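Local coordinates for putative branched chain amino acid ABC transporter, periplasmic amino acid-binding protein (Brucella ovis, PDB 4XFK) that probably binds branched-chain and related amino acids in the periplasm as the solute-binding component of an ABC amino-acid transport system, at residues A[92-95]-A[96-100]; A[115-119]-A[120-124]; A[387-390]-A[391-395]. The protein carries 1 engineered substitution. All blocks are in the same frame, centred on the assembly; numbering follows the deposited sequence. Where two conformers were deposited one is given.

Contact 1: A[92-95]-A[96-100]; sequences GQIT and EDVRK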
# COMPACT_ATOMS: atom_id res chain seq x y z
N GLY A 92 8.08 -1.88 10.54
CA GLY A 92 9.08 -2.81 11.07
C GLY A 92 9.11 -2.76 12.59
O GLY A 92 9.24 -3.79 13.26
N GLN A 93 8.99 -1.56 13.14
CA GLN A 93 8.95 -1.38 14.58
C GLN A 93 7.63 -1.89 15.17
O GLN A 93 7.63 -2.63 16.16
CB GLN A 93 9.14 0.09 14.93
CG GLN A 93 9.31 0.34 16.41
CD GLN A 93 10.60 -0.26 16.94
OE1 GLN A 93 11.65 -0.18 16.30
NE2 GLN A 93 10.52 -0.88 18.11
N ILE A 94 6.51 -1.49 14.57
CA ILE A 94 5.20 -1.89 15.08
C ILE A 94 5.08 -3.41 15.10
O ILE A 94 4.66 -4.00 16.10
CB ILE A 94 4.04 -1.28 14.26
CG1 ILE A 94 3.98 0.23 14.47
CG2 ILE A 94 2.70 -1.91 14.65
CD1 ILE A 94 2.89 0.91 13.67
N THR A 95 5.45 -4.05 14.00
CA THR A 95 5.25 -5.48 13.92
C THR A 95 6.06 -6.24 14.98
O THR A 95 5.57 -7.20 15.57
CB THR A 95 5.50 -6.03 12.49
OG1 THR A 95 4.70 -7.20 12.32
CG2 THR A 95 6.97 -6.37 12.23
N GLU A 96 7.28 -5.77 15.25
CA GLU A 96 8.13 -6.42 16.24
C GLU A 96 7.63 -6.18 17.66
O GLU A 96 7.60 -7.09 18.48
CB GLU A 96 9.59 -5.98 16.10
CG GLU A 96 10.32 -6.68 14.96
CD GLU A 96 10.26 -8.19 15.08
OE1 GLU A 96 10.67 -8.72 16.13
OE2 GLU A 96 9.80 -8.84 14.12
N ASP A 97 7.21 -4.95 17.94
CA ASP A 97 6.66 -4.64 19.25
C ASP A 97 5.39 -5.43 19.54
O ASP A 97 5.19 -5.92 20.66
CB ASP A 97 6.41 -3.14 19.41
CG ASP A 97 7.70 -2.33 19.50
OD1 ASP A 97 8.77 -2.94 19.70
OD2 ASP A 97 7.64 -1.10 19.35
N VAL A 98 4.53 -5.58 18.53
CA VAL A 98 3.32 -6.38 18.68
C VAL A 98 3.67 -7.86 18.88
O VAL A 98 3.11 -8.52 19.77
CB VAL A 98 2.35 -6.19 17.49
CG1 VAL A 98 1.26 -7.25 17.53
CG2 VAL A 98 1.77 -4.78 17.53
N ARG A 99 4.60 -8.37 18.09
CA ARG A 99 5.02 -9.77 18.22
C ARG A 99 5.55 -10.06 19.61
O ARG A 99 5.19 -11.07 20.24
CB ARG A 99 6.06 -10.14 17.16
CG ARG A 99 6.41 -11.62 17.17
CD ARG A 99 7.54 -11.93 16.20
NE ARG A 99 8.77 -11.27 16.62
CZ ARG A 99 9.59 -11.74 17.55
NH1 ARG A 99 9.31 -12.89 18.15
NH2 ARG A 99 10.68 -11.07 17.88
N LYS A 100 6.41 -9.18 20.12
CA LYS A 100 6.99 -9.39 21.44
C LYS A 100 5.96 -9.24 22.57
O LYS A 100 5.99 -9.99 23.54
CB LYS A 100 8.19 -8.48 21.65
CG LYS A 100 9.39 -8.92 20.82
CD LYS A 100 10.62 -8.08 21.12
CE LYS A 100 10.38 -6.62 20.75
NZ LYS A 100 11.61 -5.80 20.93
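Gln93 and Asp97, one helical turn apart, meet through their polar ends. NE2 of Gln93 lies 3.1 Å from OD2 of Asp97, and the N-H points almost straight at its acceptor, at 171°. The carboxylate oxygen is approached on its syn side, although the donor stands 29° out of the carboxylate plane; a second, bent bond from NE2 to OD1 is weak. Gln93 reaches forward because its CG lies anti to the backbone N (chi1 -172°) and the chain then folds at chi2, turning the amide toward the following turn. In one of its two conformers Glu96 forms a salt bridge with Arg99, whose NE and NH2 both meet OE1 side-on; for the other conformer this is uncertain. The backbone keeps the i to i+4 spacing of Gln93 and Asp97: Val98 N bonds to Ile94 O at 2.9 Å. On the apolar side, Ile94 CG2 and Val98 CG2 lie alongside each other at 4.2 Å. Helix 88-104 is the crossover of a beta-alpha-beta unit: Ile94 packs on Ile82 and Tyr112 of its two flanking strands, 81-84 and 111-114, and on Ala67 and Val71 of the adjacent helix 63-76.

Contact 2: A[115-119]-A[120-124]; sequences LGAEA and LELTG. With NA (sodium ion), chain D; ACT (acetate ion), chain B.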
# COMPACT_ATOMS: atom_id res chain seq x y z
N LEU A 115 -2.04 -1.98 6.49
CA LEU A 115 -2.83 -1.60 5.34
C LEU A 115 -2.02 -0.99 4.21
O LEU A 115 -2.61 -0.52 3.22
CB LEU A 115 -3.95 -0.62 5.75
CG LEU A 115 -5.01 -1.15 6.72
CD1 LEU A 115 -6.09 -0.11 6.94
CD2 LEU A 115 -5.64 -2.45 6.22
N GLY A 116 -0.69 -0.99 4.32
CA GLY A 116 0.08 -0.42 3.23
C GLY A 116 1.58 -0.27 3.37
O GLY A 116 2.19 0.43 2.56
N ALA A 117 2.19 -0.88 4.39
CA ALA A 117 3.65 -0.88 4.47
C ALA A 117 4.14 -2.04 3.61
O ALA A 117 3.81 -3.19 3.90
CB ALA A 117 4.09 -1.03 5.89
N GLU A 118 4.91 -1.72 2.57
CA GLU A 118 5.09 -2.64 1.45
C GLU A 118 6.45 -3.36 1.38
O GLU A 118 6.71 -4.13 0.45
CB GLU A 118 4.73 -1.95 0.12
CG GLU A 118 3.33 -1.33 0.17
CD GLU A 118 2.73 -0.99 -1.18
OE1 GLU A 118 3.16 -1.56 -2.22
OE2 GLU A 118 1.80 -0.15 -1.20
N ALA A 119 7.31 -3.14 2.37
CA ALA A 119 8.61 -3.82 2.40
C ALA A 119 8.46 -5.34 2.52
O ALA A 119 7.59 -5.84 3.23
CB ALA A 119 9.46 -3.29 3.53
N LEU A 120 9.33 -6.07 1.84
CA LEU A 120 9.23 -7.52 1.79
C LEU A 120 9.24 -8.21 3.15
O LEU A 120 8.51 -9.17 3.36
CB LEU A 120 10.37 -8.10 0.94
CG LEU A 120 10.31 -7.71 -0.53
CD1 LEU A 120 11.55 -8.18 -1.25
CD2 LEU A 120 9.06 -8.28 -1.17
N GLU A 121 10.08 -7.74 4.07
CA GLU A 121 10.30 -8.44 5.33
C GLU A 121 9.03 -8.67 6.15
O GLU A 121 8.95 -9.62 6.93
CB GLU A 121 11.34 -7.71 6.19
CG GLU A 121 10.90 -6.33 6.68
CD GLU A 121 11.90 -5.68 7.62
OE1 GLU A 121 12.95 -6.31 7.89
OE2 GLU A 121 11.63 -4.56 8.11
N LEU A 122 8.03 -7.81 5.97
CA LEU A 122 6.82 -7.90 6.79
C LEU A 122 6.05 -9.21 6.58
O LEU A 122 5.35 -9.67 7.48
CB LEU A 122 5.95 -6.66 6.60
CG LEU A 122 6.70 -5.37 6.97
CD1 LEU A 122 5.98 -4.16 6.46
CD2 LEU A 122 6.91 -5.28 8.48
N THR A 123 6.22 -9.83 5.42
CA THR A 123 5.66 -11.16 5.19
C THR A 123 6.77 -12.17 4.91
O THR A 123 6.51 -13.28 4.41
CB THR A 123 4.65 -11.18 4.03
OG1 THR A 123 5.25 -10.59 2.86
CG2 THR A 123 3.39 -10.41 4.40
N GLY A 124 8.01 -11.79 5.23
CA GLY A 124 9.16 -12.66 5.06
C GLY A 124 9.81 -12.91 6.41
O GLY A 124 9.23 -13.56 7.27
NA NA D . 1.91 2.69 2.47
C ACT B . 6.59 2.02 2.44
O ACT B . 7.47 2.47 3.22
OXT ACT B . 6.07 0.93 2.75
CH3 ACT B . 6.20 2.78 1.21
O HOH W 1 2.06 2.46 0.22
O HOH W 2 2.95 4.65 2.38
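Ala119 O receives two donors, the backbone N of Leu122 through a weak bond of 3.4 Å and NH2 of Arg133 from strand 131-133. The first of these starts the short 3-10 turn 120-122, which belongs to the loop following strand 111-114 in the parallel sheet of a periplasmic binding protein fold. Further turn bonds, such as Gly124 N to Glu121 O at 2.9 Å, carry the winding onward, while Leu120 N is held by Asp171 of helix 167-184. Arg133 NH2 also reaches Ala117 O, and its NH1 bonds Thr123 OG1, so one guanidinium joins the two limbs of the bend.

The 115-119 limb contributes to two binding sites. Gly116 O coordinates the sodium ion at 2.3 Å, alongside two waters, Gly85 O and Tyr31 OH. One of these metal-bound waters donates to Glu118 OE2, a second-shell contact for a carboxylate that also forms a salt bridge with Arg141. The backbone N of Glu118 donates almost linearly, at 171°, to OXT of an acetate 2.9 Å away. Tyr166 OH and Ser88 OG also bond to the acetate. Although it probably comes from the crystallisation liquor, it may mark roughly where the carboxylate of an amino-acid ligand would bind, as in relatives of this family.

The loop closes on itself through the side chain of Leu122. Its CG stands beside its own backbone N (chi1 -59°), which sends the branch back toward Ala117: CD1 lies 3.5 Å from Ala117 O and 3.7 Å from Ala117 CB.

Contact 3: A[387-390]-A[391-395]; sequences DPVQ and ESCSM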
# COMPACT_ATOMS: atom_id res chain seq x y z
N ASP A 387 2.96 -12.60 -4.92
CA ASP A 387 4.33 -13.09 -5.02
C ASP A 387 4.43 -14.46 -4.36
O ASP A 387 3.58 -14.83 -3.56
CB ASP A 387 5.32 -12.09 -4.39
CG ASP A 387 4.99 -11.74 -2.93
OD1 ASP A 387 3.82 -11.46 -2.61
OD2 ASP A 387 5.94 -11.72 -2.11
N PRO A 388 5.47 -15.24 -4.70
CA PRO A 388 5.63 -16.54 -4.05
C PRO A 388 5.91 -16.35 -2.57
O PRO A 388 6.42 -15.31 -2.17
CB PRO A 388 6.88 -17.12 -4.73
CG PRO A 388 7.00 -16.38 -6.02
CD PRO A 388 6.46 -15.01 -5.76
N VAL A 389 5.56 -17.34 -1.75
CA VAL A 389 5.89 -17.29 -0.34
C VAL A 389 7.41 -17.19 -0.23
O VAL A 389 8.15 -17.96 -0.86
CB VAL A 389 5.36 -18.52 0.40
CG1 VAL A 389 5.84 -18.52 1.83
CG2 VAL A 389 3.84 -18.53 0.35
N GLN A 390 7.88 -16.22 0.53
CA GLN A 390 9.31 -15.96 0.63
C GLN A 390 10.03 -17.08 1.35
O GLN A 390 9.50 -17.67 2.29
CB GLN A 390 9.57 -14.64 1.33
CG GLN A 390 9.09 -13.42 0.57
CD GLN A 390 9.29 -12.16 1.36
OE1 GLN A 390 10.41 -11.78 1.68
NE2 GLN A 390 8.19 -11.50 1.71
N GLU A 391 11.25 -17.36 0.92
CA GLU A 391 12.07 -18.40 1.52
C GLU A 391 12.25 -18.17 3.02
O GLU A 391 12.33 -19.11 3.80
CB GLU A 391 13.44 -18.46 0.82
CG GLU A 391 13.34 -18.61 -0.70
CD GLU A 391 14.60 -18.17 -1.43
OE1 GLU A 391 15.59 -17.79 -0.77
OE2 GLU A 391 14.61 -18.22 -2.68
N SER A 392 12.29 -16.89 3.41
CA SER A 392 12.53 -16.51 4.80
C SER A 392 11.28 -16.55 5.68
O SER A 392 11.36 -16.25 6.87
CB SER A 392 13.12 -15.10 4.85
OG SER A 392 12.21 -14.16 4.29
N CYS A 393 10.14 -16.89 5.10
CA CYS A 393 8.88 -16.94 5.84
C CYS A 393 8.72 -18.19 6.69
O CYS A 393 8.82 -19.32 6.20
CB CYS A 393 7.68 -16.82 4.89
SG CYS A 393 6.08 -17.29 5.61
N SER A 394 8.47 -17.98 7.98
CA SER A 394 8.06 -19.03 8.89
C SER A 394 6.98 -18.44 9.77
O SER A 394 7.12 -17.32 10.26
CB SER A 394 9.24 -19.47 9.76
OG SER A 394 9.62 -18.42 10.63
N MET A 395 5.88 -19.15 9.97
CA MET A 395 4.84 -18.63 10.84
C MET A 395 4.44 -19.70 11.84
O MET A 395 4.22 -20.85 11.49
CB MET A 395 3.62 -18.15 10.05
CG MET A 395 2.55 -17.44 10.90
SD MET A 395 1.05 -17.21 9.95
CE MET A 395 1.59 -15.92 8.85
O HOH W 3 11.96 -11.12 3.89
O HOH W 4 8.87 -20.42 3.37
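The side-chain amide of Gln390 is tied to Ser392 by a water that donates to OE1 of Gln390 at 2.8 Å and lies 3.1 Å from OG of Ser392. Gln390 OE1 and Ser392 OG are themselves 4.0 Å apart, and the water does the bridging. At its other end the amide offers NE2 to the backbone oxygen of Leu120, and with both ends engaged its rotation is probably fixed. With the chain extended beyond CG (chi2 176°), the amide is carried away from its own backbone to Leu120.

A second flat group, the peptide carbonyl of Gln390, is used differently. Cys393 N bonds to Gln390 O at 3.0 Å and closes a type I beta turn over Glu391 and Ser392, yet the donor stands 59° out of the carbonyl plane and thus meets the oxygen from above. Another water donates to Gln390 O and Cys393 O, 3.0 Å from each, bridging the two ends of the turn. Gln390 O is consequently gripped by one backbone N-H and one water.

Packing on the inner side of the turn is modest. The CB of Cys393 comes within 3.3 Å of Gln390 O, and both it and SG lie 4.0 Å from CG1 of Val389. Glu391 and Ser392, at the corner, are exposed.

This turn belongs to the C-terminal tail that follows helix 382-385. Upstream, Asp387 rests on Ala139 and Ile140 of helix 138-152 and bonds through OD1 to Asn137, while its backbone oxygen accepts from Arg344; downstream, Met395 packs on Cys127 and His348, and Gln390 meets Thr123 in the loop between strands 111-114 and 131-133.

Overall arrangement
The three contacts follow one another along the chain and form a connected series in space. Contact 1 lies on the helix leading into strand 111-114, and contact 2 occupies the loop just after that strand; their centres are 12 Å apart, and CG2 of Thr95 meets CD2 of Leu122 at 3.9 Å. Contact 3, in the C-terminal tail, is again 12 Å from contact 2 and is joined to it through the Gln390 side chain and by packing of Ser392 OG on Gly124 C at 3.4 Å. Contacts 1 and 3 do not touch. The sodium-bearing loop of contact 2 is therefore flanked by a sheet-packing helix and by a tail returning from far along the sequence.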